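PDB 3VPY: FHA domain-containing protein DDL from Arabidopsis thaliana, which probably recognises phosphothreonine-containing partners such as Dicer-like1 through the binding cleft of its forkhead-associated domain. Local coordinates for residues Ser57-Lys60 against Gln61-Val64; Pro102-Pro105 against Gln106-Tyr109. All coordinates share one frame; numbering follows the deposited sequence.

Interaction 1: Ser57-Lys60 against Gln61-Val64; sequences SCSK and QHAV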
loop_
_atom_site.group_PDB
_atom_site.type_symbol
_atom_site.label_atom_id
_atom_site.label_comp_id
_atom_site.label_asym_id
_atom_site.label_seq_id
_atom_site.Cartn_x
_atom_site.Cartn_y
_atom_site.Cartn_z
ATOM N N SER A 57 -0.611 -14.487 -14.152
ATOM C CA SER A 57 -1.996 -13.944 -14.131
ATOM C C SER A 57 -2.007 -12.428 -13.986
ATOM O O SER A 57 -3.060 -11.784 -14.113
ATOM C CB SER A 57 -2.830 -14.582 -13.019
ATOM O OG SER A 57 -2.304 -14.279 -11.752
ATOM N N CYS A 58 -0.857 -11.854 -13.678
ATOM C CA CYS A 58 -0.770 -10.411 -13.402
ATOM C C CYS A 58 -0.612 -9.565 -14.659
ATOM O O CYS A 58 0.050 -9.958 -15.604
ATOM C CB CYS A 58 0.401 -10.125 -12.481
ATOM S SG CYS A 58 0.146 -10.850 -10.829
ATOM N N SER A 59 -1.197 -8.373 -14.646
ATOM C CA SER A 59 -1.113 -7.471 -15.807
ATOM C C SER A 59 0.227 -6.733 -15.806
ATOM O O SER A 59 0.908 -6.670 -14.767
ATOM C CB SER A 59 -2.283 -6.478 -15.763
ATOM O OG SER A 59 -3.551 -7.165 -15.710
ATOM N N LYS A 60 0.622 -6.199 -16.967
ATOM C CA LYS A 60 1.887 -5.465 -17.109
ATOM C C LYS A 60 2.013 -4.321 -16.097
ATOM O O LYS A 60 3.047 -4.138 -15.435
ATOM C CB LYS A 60 1.994 -4.934 -18.536
ATOM C CG LYS A 60 2.310 -6.013 -19.570
ATOM C CD LYS A 60 2.219 -5.454 -20.971
ATOM C CE LYS A 60 3.570 -5.093 -21.499
ATOM N NZ LYS A 60 3.503 -5.046 -22.981
ATOM N N GLN A 61 0.929 -3.561 -15.979
ATOM C CA GLN A 61 0.753 -2.554 -14.932
ATOM C C GLN A 61 -0.566 -2.872 -14.220
ATOM O O GLN A 61 -1.663 -2.688 -14.779
ATOM C CB GLN A 61 0.715 -1.142 -15.541
ATOM C CG GLN A 61 1.971 -0.760 -16.319
ATOM C CD GLN A 61 1.927 0.670 -16.839
ATOM O OE1 GLN A 61 1.581 1.587 -16.102
ATOM N NE2 GLN A 61 2.315 0.863 -18.098
ATOM N N HIS A 62 -0.450 -3.379 -12.999
ATOM C CA HIS A 62 -1.560 -4.064 -12.360
ATOM C C HIS A 62 -2.251 -3.159 -11.357
ATOM O O HIS A 62 -3.461 -2.989 -11.413
ATOM C CB HIS A 62 -1.064 -5.327 -11.649
ATOM C CG HIS A 62 -2.128 -6.348 -11.413
ATOM N ND1 HIS A 62 -3.087 -6.251 -10.429
ATOM C CD2 HIS A 62 -2.374 -7.513 -12.059
ATOM C CE1 HIS A 62 -3.866 -7.318 -10.471
ATOM N NE2 HIS A 62 -3.455 -8.095 -11.451
ATOM N N ALA A 63 -1.484 -2.590 -10.433
ATOM C CA ALA A 63 -2.061 -1.786 -9.344
ATOM C C ALA A 63 -1.007 -0.802 -8.875
ATOM O O ALA A 63 0.196 -1.031 -9.066
ATOM C CB ALA A 63 -2.473 -2.667 -8.196
ATOM N N VAL A 64 -1.452 0.291 -8.255
ATOM C CA VAL A 64 -0.526 1.199 -7.580
ATOM C C VAL A 64 -0.901 1.321 -6.089
ATOM O O VAL A 64 -2.073 1.224 -5.728
ATOM C CB VAL A 64 -0.477 2.597 -8.288
ATOM C CG1 VAL A 64 -1.827 3.347 -8.217
ATOM C CG2 VAL A 64 0.626 3.450 -7.728
#
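H62 carries its CG anti to the backbone N (chi1 -158°), which folds the imidazole back along the chain towards C58 and S59. The ring comes in CD2 first: CD2 lies 3.0 Å from the backbone N of S59, which sits at the ring edge close to its plane, and 3.6 Å from the CA of C58. S59 adds its CB, 3.8 Å from that same CD2. The sulfur passes the imidazole obliquely, C58 SG lying 4.9 Å from the centroid of the H62 ring and 37° off its normal, a loose sulfur-aromatic contact. ND1, the ring nitrogen across CG from CD2, makes a weak hydrogen bond to T96 OG1, which may help set the ring's rotation. Q61 turns away instead, and its amide is held by backbone atoms of T1 and L3. S59 to H62 form the Ser-x-x-His signature of FHA domains; as in relatives, S59 and R44, from the Gly-Arg signature, probably contact phosphothreonine, while H62 braces the loop. This loop follows strand 51-52, runs beside R44, which bonds C58 O, and enters strand 63-73 through a classic beta bulge, H62 and A63 both facing F42 of the neighbouring strand 39-43.

Interaction 2: Pro102-Pro105 against Gln106-Tyr109; sequences PIEP and QRYY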
loop_
_atom_site.group_PDB
_atom_site.type_symbol
_atom_site.label_atom_id
_atom_site.label_comp_id
_atom_site.label_asym_id
_atom_site.label_seq_id
_atom_site.Cartn_x
_atom_site.Cartn_y
_atom_site.Cartn_z
ATOM N N PRO A 102 -12.157 -8.557 -3.938
ATOM C CA PRO A 102 -11.661 -7.730 -5.043
ATOM C C PRO A 102 -12.101 -6.274 -4.900
ATOM O O PRO A 102 -13.124 -6.005 -4.260
ATOM C CB PRO A 102 -12.300 -8.362 -6.299
ATOM C CG PRO A 102 -13.482 -9.104 -5.815
ATOM C CD PRO A 102 -13.195 -9.511 -4.376
ATOM N N ILE A 103 -11.336 -5.365 -5.493
ATOM C CA ILE A 103 -11.682 -3.943 -5.531
ATOM C C ILE A 103 -12.150 -3.492 -6.906
ATOM O O ILE A 103 -11.779 -4.074 -7.937
ATOM C CB ILE A 103 -10.509 -3.063 -5.072
ATOM C CG1 ILE A 103 -9.272 -3.244 -5.976
ATOM C CG2 ILE A 103 -10.143 -3.368 -3.616
ATOM C CD1 ILE A 103 -8.104 -2.322 -5.545
ATOM N N GLU A 104 -13.011 -2.477 -6.913
ATOM C CA GLU A 104 -13.405 -1.787 -8.136
ATOM C C GLU A 104 -12.196 -1.109 -8.766
ATOM O O GLU A 104 -11.449 -0.421 -8.073
ATOM C CB GLU A 104 -14.489 -0.751 -7.818
ATOM C CG GLU A 104 -15.847 -1.355 -7.789
ATOM C CD GLU A 104 -16.295 -1.757 -9.197
ATOM O OE1 GLU A 104 -16.270 -0.905 -10.117
ATOM O OE2 GLU A 104 -16.660 -2.926 -9.383
ATOM N N PRO A 105 -11.952 -1.352 -10.066
ATOM C CA PRO A 105 -10.817 -0.676 -10.696
ATOM C C PRO A 105 -10.948 0.854 -10.715
ATOM O O PRO A 105 -12.077 1.403 -10.729
ATOM C CB PRO A 105 -10.818 -1.245 -12.130
ATOM C CG PRO A 105 -12.206 -1.762 -12.337
ATOM C CD PRO A 105 -12.663 -2.249 -11.002
ATOM N N GLN A 106 -9.798 1.529 -10.716
ATOM C CA GLN A 106 -9.714 2.993 -10.889
ATOM C C GLN A 106 -10.357 3.783 -9.758
ATOM O O GLN A 106 -10.838 4.907 -9.958
ATOM C CB GLN A 106 -10.264 3.440 -12.259
ATOM C CG GLN A 106 -9.671 2.660 -13.449
ATOM C CD GLN A 106 -8.238 3.035 -13.797
ATOM O OE1 GLN A 106 -7.697 4.040 -13.329
ATOM N NE2 GLN A 106 -7.617 2.219 -14.645
ATOM N N ARG A 107 -10.307 3.200 -8.560
ATOM C CA ARG A 107 -10.838 3.834 -7.365
ATOM C C ARG A 107 -9.836 3.638 -6.226
ATOM O O ARG A 107 -9.303 2.553 -6.062
ATOM C CB ARG A 107 -12.200 3.220 -7.036
ATOM C CG ARG A 107 -12.818 3.709 -5.729
ATOM C CD ARG A 107 -14.154 3.024 -5.483
ATOM N NE ARG A 107 -15.139 3.276 -6.540
ATOM C CZ ARG A 107 -16.303 2.631 -6.653
ATOM N NH1 ARG A 107 -16.641 1.691 -5.768
ATOM N NH2 ARG A 107 -17.140 2.923 -7.649
ATOM N N TYR A 108 -9.565 4.688 -5.447
ATOM C CA TYR A 108 -8.625 4.536 -4.326
ATOM C C TYR A 108 -9.313 3.865 -3.150
ATOM O O TYR A 108 -10.420 4.294 -2.739
ATOM C CB TYR A 108 -8.123 5.897 -3.835
ATOM C CG TYR A 108 -7.141 6.578 -4.755
ATOM C CD1 TYR A 108 -5.934 5.963 -5.103
ATOM C CD2 TYR A 108 -7.408 7.858 -5.257
ATOM C CE1 TYR A 108 -5.025 6.576 -5.955
ATOM C CE2 TYR A 108 -6.494 8.481 -6.125
ATOM C CZ TYR A 108 -5.324 7.839 -6.468
ATOM O OH TYR A 108 -4.433 8.454 -7.311
ATOM N N TYR A 109 -8.643 2.859 -2.580
ATOM C CA TYR A 109 -9.082 2.192 -1.350
ATOM C C TYR A 109 -8.036 2.359 -0.259
ATOM O O TYR A 109 -6.873 1.990 -0.450
ATOM C CB TYR A 109 -9.290 0.682 -1.592
ATOM C CG TYR A 109 -10.491 0.350 -2.411
ATOM C CD1 TYR A 109 -11.665 -0.075 -1.807
ATOM C CD2 TYR A 109 -10.466 0.450 -3.813
ATOM C CE1 TYR A 109 -12.782 -0.395 -2.566
ATOM C CE2 TYR A 109 -11.579 0.132 -4.573
ATOM C CZ TYR A 109 -12.727 -0.293 -3.951
ATOM O OH TYR A 109 -13.849 -0.618 -4.695
HETATM O O HOH W 1 -9.078 0.368 -7.542
#
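I103 lies over one face of the Y109 ring, and the two side chains run past each other in opposite directions. CG2 of I103 sits almost centrally above the ring, 3.7 Å from the centroid of Y109 and 6° off the normal, a clear CH-pi contact; the branch carbon is also close, I103 CB being 3.4 Å from Y109 CE2. With CG1 between the backbone N and the carbonyl carbon (chi1 61°), I103 can set CG2 over the ring while I103 CD1 reaches only Y109 CD2 at the ring margin. The Y109 hydroxyl then extends past I103 to E104, whose backbone N donates to Y109 OH at 3.0 Å with an N-H...O angle of 149°. This closes the loop that leads from strand 101-102 to strand 109-110 of the FHA domain, where I103 and Y109 both pack on I98 of strand 96-98. A phenylalanine in place of Y109 would probably leave the backbone N of E104 without this acceptor and the turn less firmly closed. Farther out, the aliphatic part of E104 covers one face of the R107 guanidinium near its rim, with E104 CG 3.7 Å from R107 NH1. Carboxylate and guanidinium planes are inclined to each other, and the opposite charges do not touch: E104 OE1 stays 4.6 Å from R107 NH2, so any attraction is probably modest. Inside the turn, one water donates to E104 O and to R107 O, at 2.6 Å from each, bridging the two carbonyls across the P105-Q106 bend.

How the interactions relate
Going from the N terminus, interaction 1 comes first, folding the loop after strand 51-52 back on itself just before strand 63-73 begins. The chain then runs through strands 63-73, 79-89 and 96-98 before interaction 2 closes the loop from strand 101-102 to strand 109-110. The two follow in series, neither nested nor crossed, with centres 13 Å apart and nearest atoms about 5 Å apart without touching. T96 lies near both, reached by the H62 side chain of 57-64 and by the backbone of I103 in 102-109. Interaction 1 leads into the mixed sheet; interaction 2 links the edge strand 101-102 of the antiparallel sheet to the edge strand 109-110 of the mixed one.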